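Local coordinates for glycerol kinase, putative (Plasmodium falciparum, PDB 2W40), which probably catalyses the ATP-dependent phosphorylation of glycerol to sn-glycerol 3-phosphate, as a member of the FGGY kinase family, at residues Gln11-Thr16 / Tyr45-Ile50; Phe19-Asp22 / Asn26-His29; Gln84-Ile89 / Ala187-Leu192; Gly416-Lys419 / Phe423-Phe426. All coordinates share one frame; numbering follows the deposited sequence.

Contact 1: Gln11-Thr16 / Tyr45-Ile50; sequences QSTQST and YEHDPI. With EDO (1,2-ethanediol), chain B.
Y45 and H47, the two residues that meet T13 across this contact, both hydrogen-bond the same acceptor, Q37 OE1, the first through OH and the second through NE2. The turn they face, Q11-T16, joins the first two strands of the N-terminal domain sheet, the place held by the phosphate-1 hairpin in the sugar kinase/Hsp70/actin superfamily. Its tip lies close to T270, which binds ADP in another crystal of this protein. T13 O sits 3.0 Å from H47 NE2, but the approach is oblique to the imidazole and the angle is poor, so this is packing and not a bond. The methyl CG2 of T13 meets the ring at CE1, 4.0 Å away, with the two side chains crossing at about a right angle. At T13 a chi1 of -55° sets OG1 beside its own backbone N, where W105 NE1 bonds it. S12 N donates to S15 O (2.9 Å) to close the turn, while Q11 NE2 ties it from within, reaching S12 O and T16 OG1, each at 3.0 Å. On the short strand 46-47, E46 OE1 accepts from O2 of a chain B ethanediol, probably from the crystallisation liquor, at 2.7 Å.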
loop_
_atom_site.group_PDB
_atom_site.type_symbol
_atom_site.label_atom_id
_atom_site.label_comp_id
_atom_site.label_asym_id
_atom_site.label_seq_id
_atom_site.Cartn_x
_atom_site.Cartn_y
_atom_site.Cartn_z
ATOM N N GLN C 11 -26.628 17.060 -2.150
ATOM C CA GLN C 11 -25.581 17.430 -1.251
ATOM C C GLN C 11 -24.890 16.106 -0.882
ATOM O O GLN C 11 -25.347 15.367 -0.001
ATOM C CB GLN C 11 -26.144 18.189 -0.016
ATOM C CG GLN C 11 -25.120 19.015 0.752
ATOM C CD GLN C 11 -23.889 18.181 1.151
ATOM O OE1 GLN C 11 -23.944 17.379 2.075
ATOM N NE2 GLN C 11 -22.842 18.252 0.310
ATOM N N SER C 12 -23.877 15.774 -1.656
ATOM C CA SER C 12 -23.225 14.482 -1.592
ATOM C C SER C 12 -22.030 14.515 -0.654
ATOM O O SER C 12 -21.674 15.551 -0.061
ATOM C CB SER C 12 -22.884 14.019 -3.031
ATOM O OG SER C 12 -22.542 12.662 -3.050
ATOM N N THR C 13 -21.415 13.346 -0.469
ATOM C CA THR C 13 -20.292 13.270 0.540
ATOM C C THR C 13 -19.140 14.161 0.134
ATOM O O THR C 13 -18.590 14.853 0.989
ATOM C CB THR C 13 -19.792 11.849 0.680
ATOM O OG1 THR C 13 -20.922 11.009 1.017
ATOM C CG2 THR C 13 -18.829 11.714 1.843
ATOM N N GLN C 14 -18.699 14.091 -1.123
ATOM C CA GLN C 14 -17.472 14.815 -1.577
ATOM C C GLN C 14 -17.703 16.194 -2.202
ATOM O O GLN C 14 -16.775 16.947 -2.365
ATOM C CB GLN C 14 -16.654 13.920 -2.525
ATOM C CG GLN C 14 -16.143 12.615 -1.835
ATOM C CD GLN C 14 -15.522 11.668 -2.754
ATOM O OE1 GLN C 14 -16.165 10.725 -3.216
ATOM N NE2 GLN C 14 -14.292 11.927 -3.090
ATOM N N SER C 15 -18.957 16.432 -2.648
ATOM C CA SER C 15 -19.325 17.642 -3.339
ATOM C C SER C 15 -20.835 17.868 -3.246
ATOM O O SER C 15 -21.597 17.031 -2.844
ATOM C CB SER C 15 -18.899 17.628 -4.806
ATOM O OG SER C 15 -19.732 16.757 -5.587
ATOM N N THR C 16 -21.207 19.098 -3.556
ATOM C CA THR C 16 -22.583 19.534 -3.631
ATOM C C THR C 16 -22.832 19.730 -5.126
ATOM O O THR C 16 -22.050 20.439 -5.791
ATOM C CB THR C 16 -22.800 20.835 -2.827
ATOM O OG1 THR C 16 -22.443 20.636 -1.428
ATOM C CG2 THR C 16 -24.262 21.320 -2.957
ATOM N N TYR C 45 -13.701 11.911 10.479
ATOM C CA TYR C 45 -14.147 12.338 9.162
ATOM C C TYR C 45 -15.240 13.377 9.400
ATOM O O TYR C 45 -16.332 13.073 9.898
ATOM C CB TYR C 45 -14.668 11.171 8.347
ATOM C CG TYR C 45 -14.567 11.308 6.848
ATOM C CD1 TYR C 45 -13.945 10.361 6.024
ATOM C CD2 TYR C 45 -15.133 12.416 6.226
ATOM C CE1 TYR C 45 -13.992 10.482 4.585
ATOM C CE2 TYR C 45 -15.179 12.581 4.846
ATOM C CZ TYR C 45 -14.617 11.586 4.024
ATOM O OH TYR C 45 -14.611 11.682 2.694
ATOM N N GLU C 46 -14.894 14.625 9.031
ATOM C CA GLU C 46 -15.766 15.759 9.205
ATOM C C GLU C 46 -15.927 16.624 7.924
ATOM O O GLU C 46 -15.064 16.653 6.996
ATOM C CB GLU C 46 -15.196 16.667 10.290
ATOM C CG GLU C 46 -15.057 15.998 11.636
ATOM C CD GLU C 46 -14.480 16.840 12.800
ATOM O OE1 GLU C 46 -14.121 18.007 12.637
ATOM O OE2 GLU C 46 -14.362 16.249 13.893
ATOM N N HIS C 47 -17.053 17.338 7.896
ATOM C CA HIS C 47 -17.287 18.388 6.878
ATOM C C HIS C 47 -17.555 19.713 7.632
ATOM O O HIS C 47 -18.141 19.739 8.704
ATOM C CB HIS C 47 -18.515 18.081 6.036
ATOM C CG HIS C 47 -18.385 16.866 5.137
ATOM N ND1 HIS C 47 -19.484 16.111 4.758
ATOM C CD2 HIS C 47 -17.314 16.289 4.530
ATOM C CE1 HIS C 47 -19.086 15.104 3.998
ATOM N NE2 HIS C 47 -17.773 15.189 3.833
ATOM N N ASP C 48 -17.265 20.837 6.997
ATOM C CA ASP C 48 -17.610 22.167 7.455
ATOM C C ASP C 48 -19.021 22.491 6.965
ATOM O O ASP C 48 -19.219 22.602 5.778
ATOM C CB ASP C 48 -16.627 23.182 6.814
ATOM C CG ASP C 48 -16.889 24.597 7.216
ATOM O OD1 ASP C 48 -18.025 24.864 7.703
ATOM O OD2 ASP C 48 -15.944 25.456 7.007
ATOM N N PRO C 49 -20.001 22.586 7.856
ATOM C CA PRO C 49 -21.385 22.822 7.380
ATOM C C PRO C 49 -21.644 24.155 6.703
ATOM O O PRO C 49 -22.603 24.248 5.936
ATOM C CB PRO C 49 -22.255 22.716 8.674
ATOM C CG PRO C 49 -21.384 22.357 9.669
ATOM C CD PRO C 49 -19.988 22.523 9.324
ATOM N N ILE C 50 -20.865 25.179 7.066
ATOM C CA ILE C 50 -20.986 26.467 6.489
ATOM C C ILE C 50 -20.381 26.458 5.092
ATOM O O ILE C 50 -20.971 27.019 4.127
ATOM C CB ILE C 50 -20.415 27.543 7.447
ATOM C CG1 ILE C 50 -21.291 27.552 8.714
ATOM C CG2 ILE C 50 -20.326 28.894 6.730
ATOM C CD1 ILE C 50 -20.688 28.364 9.800
HETATM C C1 EDO B . -12.231 19.379 17.035
HETATM O O1 EDO B . -12.639 18.234 17.962
HETATM C C2 EDO B . -12.152 19.451 15.453
HETATM O O2 EDO B . -13.402 19.740 14.642
#

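Contact 2: Phe19-Asp22 / Asn26-His29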
loop_
_atom_site.group_PDB
_atom_site.type_symbol
_atom_site.label_atom_id
_atom_site.label_comp_id
_atom_site.label_asym_id
_atom_site.label_seq_id
_atom_site.Cartn_x
_atom_site.Cartn_y
_atom_site.Cartn_z
ATOM N N PHE C 19 -28.790 20.400 -10.085
ATOM C CA PHE C 19 -29.346 19.943 -11.355
ATOM C C PHE C 19 -30.610 20.654 -11.602
ATOM O O PHE C 19 -31.502 20.681 -10.747
ATOM C CB PHE C 19 -29.609 18.472 -11.364
ATOM C CG PHE C 19 -28.378 17.662 -11.191
ATOM C CD1 PHE C 19 -27.705 17.177 -12.258
ATOM C CD2 PHE C 19 -27.920 17.371 -9.940
ATOM C CE1 PHE C 19 -26.616 16.412 -12.113
ATOM C CE2 PHE C 19 -26.829 16.636 -9.781
ATOM C CZ PHE C 19 -26.143 16.161 -10.900
ATOM N N PHE C 20 -30.678 21.306 -12.747
ATOM C CA PHE C 20 -31.952 21.887 -13.233
ATOM C C PHE C 20 -32.481 20.969 -14.324
ATOM O O PHE C 20 -31.827 20.785 -15.351
ATOM C CB PHE C 20 -31.791 23.341 -13.698
ATOM C CG PHE C 20 -31.244 24.245 -12.644
ATOM C CD1 PHE C 20 -32.048 25.098 -11.952
ATOM C CD2 PHE C 20 -29.846 24.208 -12.298
ATOM C CE1 PHE C 20 -31.502 25.948 -10.980
ATOM C CE2 PHE C 20 -29.314 25.076 -11.358
ATOM C CZ PHE C 20 -30.168 25.910 -10.666
ATOM N N TYR C 21 -33.637 20.416 -14.057
ATOM C CA TYR C 21 -34.338 19.542 -14.949
ATOM C C TYR C 21 -35.511 20.252 -15.611
ATOM O O TYR C 21 -36.257 20.961 -14.958
ATOM C CB TYR C 21 -34.863 18.294 -14.267
ATOM C CG TYR C 21 -33.791 17.320 -13.810
ATOM C CD1 TYR C 21 -33.455 16.254 -14.613
ATOM C CD2 TYR C 21 -33.256 17.336 -12.533
ATOM C CE1 TYR C 21 -32.527 15.330 -14.271
ATOM C CE2 TYR C 21 -32.285 16.436 -12.204
ATOM C CZ TYR C 21 -31.950 15.392 -13.061
ATOM O OH TYR C 21 -31.030 14.421 -12.737
ATOM N N ASP C 22 -35.651 20.027 -16.911
ATOM C CA ASP C 22 -36.875 20.486 -17.593
ATOM C C ASP C 22 -37.984 19.460 -17.211
ATOM O O ASP C 22 -37.742 18.483 -16.543
ATOM C CB ASP C 22 -36.677 20.626 -19.103
ATOM C CG ASP C 22 -36.549 19.327 -19.849
ATOM O OD1 ASP C 22 -36.879 18.224 -19.376
ATOM O OD2 ASP C 22 -36.176 19.481 -21.058
ATOM N N ASN C 26 -35.008 16.095 -18.705
ATOM C CA ASN C 26 -33.699 16.410 -19.307
ATOM C C ASN C 26 -32.955 17.438 -18.421
ATOM O O ASN C 26 -33.556 18.400 -17.958
ATOM C CB ASN C 26 -33.851 17.070 -20.696
ATOM C CG ASN C 26 -34.681 16.266 -21.669
ATOM O OD1 ASN C 26 -35.753 16.756 -22.185
ATOM N ND2 ASN C 26 -34.228 15.059 -21.959
ATOM N N ILE C 27 -31.670 17.215 -18.181
ATOM C CA ILE C 27 -30.878 18.195 -17.540
ATOM C C ILE C 27 -30.593 19.382 -18.433
ATOM O O ILE C 27 -29.987 19.220 -19.545
ATOM C CB ILE C 27 -29.495 17.583 -16.989
ATOM C CG1 ILE C 27 -29.800 16.419 -16.057
ATOM C CG2 ILE C 27 -28.677 18.665 -16.343
ATOM C CD1 ILE C 27 -28.525 15.625 -15.570
ATOM N N VAL C 28 -31.048 20.555 -18.035
ATOM C CA VAL C 28 -30.737 21.796 -18.751
ATOM C C VAL C 28 -29.569 22.601 -18.192
ATOM O O VAL C 28 -28.970 23.414 -18.865
ATOM C CB VAL C 28 -32.024 22.664 -18.936
ATOM C CG1 VAL C 28 -33.130 21.800 -19.727
ATOM C CG2 VAL C 28 -32.540 23.193 -17.554
ATOM N N HIS C 29 -29.170 22.371 -16.929
ATOM C CA HIS C 29 -27.942 22.927 -16.416
ATOM C C HIS C 29 -27.572 22.097 -15.185
ATOM O O HIS C 29 -28.459 21.679 -14.467
ATOM C CB HIS C 29 -28.120 24.378 -15.931
ATOM C CG HIS C 29 -26.883 24.958 -15.302
ATOM N ND1 HIS C 29 -26.730 25.135 -13.948
ATOM C CD2 HIS C 29 -25.711 25.341 -15.866
ATOM C CE1 HIS C 29 -25.522 25.620 -13.709
ATOM N NE2 HIS C 29 -24.917 25.818 -14.861
#
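A chi1 of -57° keeps the ring of F20 beside its backbone N, whereas 176° at H29 turns the imidazole opposite its own, and the two side chains run alongside each other in the same direction. Each ring meets the other near H29 ND1 and F20 CD2, 3.6 Å apart, with planes inclined at 50°. This is a beta hairpin with a classic bulge: V28 and H29 both stand across from F20. The carbonyl F20 O takes a firm bond from V28 N (2.8 Å) and a weak one from H29 N (3.5 Å), while F20 N donates almost straight to H29 O at 2.8 Å. One residue on, Y21 and I27 form a non-hydrogen-bonded pair on the other face, where I27 CG1 presses against Y21 CE1 at 3.4 Å and its CD1 reaches the ring of F19. Near the turn, D22 N bonds N26 O at 2.9 Å, and D22 OD1 takes N26 N at 2.9 Å from above the carboxylate plane. Around the hairpin, F20 and V28 rest on L67 of helix 49-70, Y21 lies on helix 443-455 with OH bonded to S445, and strand 3-11 continues the sheet on the far side of strand 15-21.

Contact 3: Gln84-Ile89 / Ala187-Leu192; sequences QRETVI and ASRTLL
The glycerol pocket is walled in part by R85 and E86, and R189 reaches both of them from the loop after helix 184-187. R189 grips E86 side-on, and both of its donors converge on the single oxygen OE2: NE at 2.7 Å and NH2 at 2.9 Å. That oxygen lies in the guanidinium plane and is met nearly along its own C-O bond, although the carboxylate as a whole is turned 58° from the guanidinium. The bend of E86 at chi2, 91°, helps carry OE2 round to R189, while OE1 accepts from glycerol O3. The backbone contributes as well, since R85 N bonds glycerol O2, and E86 is the central residue of a classic gamma turn in which T87 N donates to R85 O at 2.7 Å. In this FGGY kinase the site also joins the two family domains: E308, from the C-terminal one, makes salt bridges through OE1 to NH1 of both R85 and R189. This shared carboxylate, with E86 on R189, probably helps offset the charge and lets the two guanidinium groups lie flat on one another, their centres 3.6 Å apart and their planes at 25°, with R85 NH1 above the middle of R189. R189 lies in a type I turn, A187-T190, that runs into an ST turn: T190 OG1 donates to A187 O at 2.7 Å and accepts from L192 N at 3.0 Å.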
loop_
_atom_site.group_PDB
_atom_site.type_symbol
_atom_site.label_atom_id
_atom_site.label_comp_id
_atom_site.label_asym_id
_atom_site.label_seq_id
_atom_site.Cartn_x
_atom_site.Cartn_y
_atom_site.Cartn_z
ATOM N N GLN C 84 -26.232 12.973 1.279
ATOM C CA GLN C 84 -25.461 12.003 2.018
ATOM C C GLN C 84 -26.181 11.797 3.385
ATOM O O GLN C 84 -26.501 12.789 4.100
ATOM C CB GLN C 84 -24.039 12.557 2.254
ATOM C CG GLN C 84 -23.953 13.962 2.808
ATOM C CD GLN C 84 -22.644 14.296 3.539
ATOM O OE1 GLN C 84 -22.023 13.423 4.150
ATOM N NE2 GLN C 84 -22.293 15.579 3.552
ATOM N N ARG C 85 -26.454 10.549 3.700
ATOM C CA ARG C 85 -27.213 10.178 4.868
ATOM C C ARG C 85 -26.239 10.101 6.107
ATOM O O ARG C 85 -25.012 10.145 5.903
ATOM C CB ARG C 85 -27.907 8.886 4.613
ATOM C CG ARG C 85 -28.889 8.938 3.417
ATOM C CD ARG C 85 -29.456 7.543 2.969
ATOM N NE ARG C 85 -28.327 6.708 2.643
ATOM C CZ ARG C 85 -28.368 5.380 2.530
ATOM N NH1 ARG C 85 -29.539 4.743 2.573
ATOM N NH2 ARG C 85 -27.247 4.681 2.447
ATOM N N GLU C 86 -26.817 9.911 7.310
ATOM C CA GLU C 86 -26.154 9.616 8.578
ATOM C C GLU C 86 -25.323 10.786 9.139
ATOM O O GLU C 86 -25.284 11.010 10.319
ATOM C CB GLU C 86 -25.323 8.364 8.549
ATOM C CG GLU C 86 -26.086 7.057 8.251
ATOM C CD GLU C 86 -26.153 6.692 6.769
ATOM O OE1 GLU C 86 -25.350 7.230 5.963
ATOM O OE2 GLU C 86 -26.989 5.831 6.386
ATOM N N THR C 87 -24.638 11.473 8.257
ATOM C CA THR C 87 -23.845 12.648 8.599
ATOM C C THR C 87 -24.752 13.557 9.438
ATOM O O THR C 87 -25.907 13.789 9.110
ATOM C CB THR C 87 -23.422 13.351 7.323
ATOM O OG1 THR C 87 -22.547 12.460 6.610
ATOM C CG2 THR C 87 -22.705 14.697 7.637
ATOM N N VAL C 88 -24.172 14.065 10.541
ATOM C CA VAL C 88 -24.988 14.769 11.564
ATOM C C VAL C 88 -24.291 16.091 11.960
ATOM O O VAL C 88 -23.050 16.167 12.108
ATOM C CB VAL C 88 -25.388 13.865 12.774
ATOM C CG1 VAL C 88 -24.136 13.460 13.527
ATOM C CG2 VAL C 88 -26.420 14.549 13.669
ATOM N N ILE C 89 -25.156 17.077 12.138
ATOM C CA ILE C 89 -24.746 18.445 12.629
ATOM C C ILE C 89 -25.729 18.756 13.790
ATOM O O ILE C 89 -26.925 18.495 13.729
ATOM C CB ILE C 89 -24.813 19.541 11.551
ATOM C CG1 ILE C 89 -23.989 19.178 10.306
ATOM C CG2 ILE C 89 -24.331 20.932 12.077
ATOM C CD1 ILE C 89 -24.696 19.825 9.110
ATOM N N ALA C 187 -34.632 9.915 8.544
ATOM C CA ALA C 187 -34.880 9.592 9.959
ATOM C C ALA C 187 -34.509 8.134 10.250
ATOM O O ALA C 187 -34.091 7.802 11.380
ATOM C CB ALA C 187 -36.302 9.892 10.417
ATOM N N SER C 188 -34.673 7.242 9.272
ATOM C CA SER C 188 -34.417 5.801 9.456
ATOM C C SER C 188 -32.889 5.460 9.568
ATOM O O SER C 188 -32.532 4.321 9.863
ATOM C CB SER C 188 -35.062 5.019 8.325
ATOM O OG SER C 188 -34.267 5.022 7.155
ATOM N N ARG C 189 -32.054 6.522 9.318
ATOM C CA ARG C 189 -30.613 6.397 9.265
ATOM C C ARG C 189 -29.929 6.899 10.542
ATOM O O ARG C 189 -28.707 7.071 10.630
ATOM C CB ARG C 189 -30.049 7.115 8.074
ATOM C CG ARG C 189 -30.747 6.752 6.791
ATOM C CD ARG C 189 -30.794 5.270 6.503
ATOM N NE ARG C 189 -29.450 4.714 6.247
ATOM C CZ ARG C 189 -29.157 3.587 5.611
ATOM N NH1 ARG C 189 -30.112 2.732 5.219
ATOM N NH2 ARG C 189 -27.897 3.285 5.343
ATOM N N THR C 190 -30.769 7.201 11.508
ATOM C CA THR C 190 -30.286 7.889 12.733
ATOM C C THR C 190 -30.043 6.945 13.949
ATOM O O THR C 190 -29.284 7.353 14.890
ATOM C CB THR C 190 -31.330 8.980 13.172
ATOM O OG1 THR C 190 -32.540 8.331 13.563
ATOM C CG2 THR C 190 -31.527 10.139 12.166
ATOM N N LEU C 191 -30.701 5.772 13.950
ATOM C CA LEU C 191 -30.711 4.815 15.070
ATOM C C LEU C 191 -31.675 5.303 16.186
ATOM O O LEU C 191 -31.659 4.783 17.290
ATOM C CB LEU C 191 -29.329 4.501 15.601
ATOM C CG LEU C 191 -28.767 3.113 15.380
ATOM C CD1 LEU C 191 -27.221 2.976 15.669
ATOM C CD2 LEU C 191 -29.549 2.207 16.176
ATOM N N LEU C 192 -32.459 6.385 15.872
ATOM C CA LEU C 192 -33.414 6.998 16.802
ATOM C C LEU C 192 -34.896 6.791 16.445
ATOM O O LEU C 192 -35.760 7.153 17.265
ATOM C CB LEU C 192 -33.171 8.477 17.010
ATOM C CG LEU C 192 -31.763 8.842 17.363
ATOM C CD1 LEU C 192 -31.702 10.377 17.323
ATOM C CD2 LEU C 192 -31.372 8.230 18.718
#

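Contact 4: Gly416-Lys419 / Phe423-Phe426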
loop_
_atom_site.group_PDB
_atom_site.type_symbol
_atom_site.label_atom_id
_atom_site.label_comp_id
_atom_site.label_asym_id
_atom_site.label_seq_id
_atom_site.Cartn_x
_atom_site.Cartn_y
_atom_site.Cartn_z
ATOM N N GLY C 416 -20.913 7.037 -11.689
ATOM C CA GLY C 416 -19.773 7.197 -12.551
ATOM C C GLY C 416 -18.991 5.988 -12.983
ATOM O O GLY C 416 -18.663 5.830 -14.152
ATOM N N MET C 417 -18.704 5.104 -12.030
ATOM C CA MET C 417 -17.944 3.959 -12.292
ATOM C C MET C 417 -18.614 2.950 -13.221
ATOM O O MET C 417 -17.955 2.115 -13.782
ATOM C CB MET C 417 -17.710 3.267 -10.929
ATOM C CG MET C 417 -16.694 3.928 -9.997
ATOM S SD MET C 417 -16.403 2.878 -8.496
ATOM C CE MET C 417 -15.229 4.024 -7.702
ATOM N N THR C 418 -19.944 3.087 -13.427
ATOM C CA THR C 418 -20.667 2.146 -14.279
ATOM C C THR C 418 -20.353 2.377 -15.761
ATOM O O THR C 418 -20.712 1.564 -16.619
ATOM C CB THR C 418 -22.211 2.216 -13.983
ATOM O OG1 THR C 418 -22.671 3.462 -14.494
ATOM C CG2 THR C 418 -22.548 2.060 -12.483
ATOM N N LYS C 419 -19.660 3.463 -16.072
ATOM C CA LYS C 419 -19.149 3.663 -17.461
ATOM C C LYS C 419 -17.843 2.922 -17.812
ATOM O O LYS C 419 -17.455 2.876 -18.978
ATOM C CB LYS C 419 -18.982 5.173 -17.684
ATOM C CG LYS C 419 -20.293 5.926 -17.410
ATOM C CD LYS C 419 -21.481 5.303 -18.179
ATOM C CE LYS C 419 -22.870 5.660 -17.605
ATOM N NZ LYS C 419 -23.485 4.581 -16.859
ATOM N N PHE C 423 -14.403 -2.643 -15.354
ATOM C CA PHE C 423 -14.887 -2.709 -13.957
ATOM C C PHE C 423 -16.248 -3.351 -13.836
ATOM O O PHE C 423 -16.447 -4.321 -13.030
ATOM C CB PHE C 423 -14.944 -1.265 -13.389
ATOM C CG PHE C 423 -15.426 -1.186 -11.977
ATOM C CD1 PHE C 423 -14.746 -1.775 -10.928
ATOM C CD2 PHE C 423 -16.633 -0.556 -11.689
ATOM C CE1 PHE C 423 -15.215 -1.692 -9.563
ATOM C CE2 PHE C 423 -17.091 -0.511 -10.367
ATOM C CZ PHE C 423 -16.364 -1.035 -9.301
ATOM N N MET C 424 -17.216 -2.902 -14.652
ATOM C CA MET C 424 -18.557 -3.485 -14.588
ATOM C C MET C 424 -18.531 -4.969 -14.983
ATOM O O MET C 424 -19.261 -5.808 -14.417
ATOM C CB MET C 424 -19.476 -2.658 -15.465
ATOM C CG MET C 424 -19.805 -1.267 -14.928
ATOM S SD MET C 424 -20.139 -1.262 -13.049
ATOM C CE MET C 424 -21.661 -1.994 -13.186
ATOM N N GLN C 425 -17.668 -5.340 -15.944
ATOM C CA GLN C 425 -17.565 -6.748 -16.339
ATOM C C GLN C 425 -17.044 -7.603 -15.153
ATOM O O GLN C 425 -17.559 -8.652 -14.878
ATOM C CB GLN C 425 -16.687 -6.882 -17.569
ATOM C CG GLN C 425 -16.677 -8.333 -18.068
ATOM C CD GLN C 425 -18.061 -8.846 -18.495
ATOM O OE1 GLN C 425 -18.615 -8.326 -19.452
ATOM N NE2 GLN C 425 -18.554 -9.832 -17.838
ATOM N N PHE C 426 -16.041 -7.064 -14.460
ATOM C CA PHE C 426 -15.482 -7.757 -13.272
ATOM C C PHE C 426 -16.547 -7.898 -12.184
ATOM O O PHE C 426 -16.657 -8.943 -11.565
ATOM C CB PHE C 426 -14.272 -7.022 -12.736
ATOM C CG PHE C 426 -13.554 -7.764 -11.690
ATOM C CD1 PHE C 426 -12.668 -8.768 -11.998
ATOM C CD2 PHE C 426 -13.759 -7.525 -10.339
ATOM C CE1 PHE C 426 -11.996 -9.462 -11.057
ATOM C CE2 PHE C 426 -13.085 -8.267 -9.395
ATOM C CZ PHE C 426 -12.202 -9.207 -9.761
#
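M417 approaches the ring of F423 twice along its length. Its CB lies 3.9 Å from F423 CE2, and the extended chain beyond it then carries SD to the same carbon, also at 3.9 Å, and to CZ close by. The sulfur stands 4.6 Å from the centroid of the F423 ring, 41° off the ring normal, an oblique Met-aromatic contact. The backbone adds a third approach, since M417 O faces the edge of that ring near its plane, 3.6 Å from F423 CD2. These residues belong to the glycine-bearing 3-10 turn between strand 411-414 and helix 421-431, the position of the adenosine motif in this superfamily; G416 binds ADP in another crystal of the protein. M424 packs against the next residue of the turn, T418. Its CG lies 3.4 Å from T418 O, and the bends at chi2 and chi3 fold SD back over T418, 3.7 Å from CA and 4.1 Å from CG2. T418 OG1 faces its own turn instead, bonded to K419 NZ and to G415 O, while Y268 of strand 264-268 touches M417, T418 and M424 together. No hydrogen bond crosses between 416-419 and 423-426, so the hold is mainly van der Waals, with sulfur and carbonyl oxygens against carbon, and across these two segments the turn is probably positioned by fit of shape more than by directed bonds.

In the fold
Contacts 1, 3 and 4 are buried, contact 2 only partly so. Contacts 1 and 3 touch, with Q11 OE1 probably hydrogen-bonded to Q84 NE2, so the turn near the ADP site abuts the glycerol-binding segment in the interior. Contact 1 also adjoins contact 2 in sequence: both use strand 15-21, but contact 2 lies at the outer edge of the sheet, on strand 27-34, where backbone bonds prevail. Contact 4, about 25 Å from contact 1 between centres, belongs to the C-terminal family domain. In this kinase, charged side chains line the glycerol site, backbone pairing holds the edge of the sheet, and mainly apolar fit packs the turn that carries an ADP-site residue.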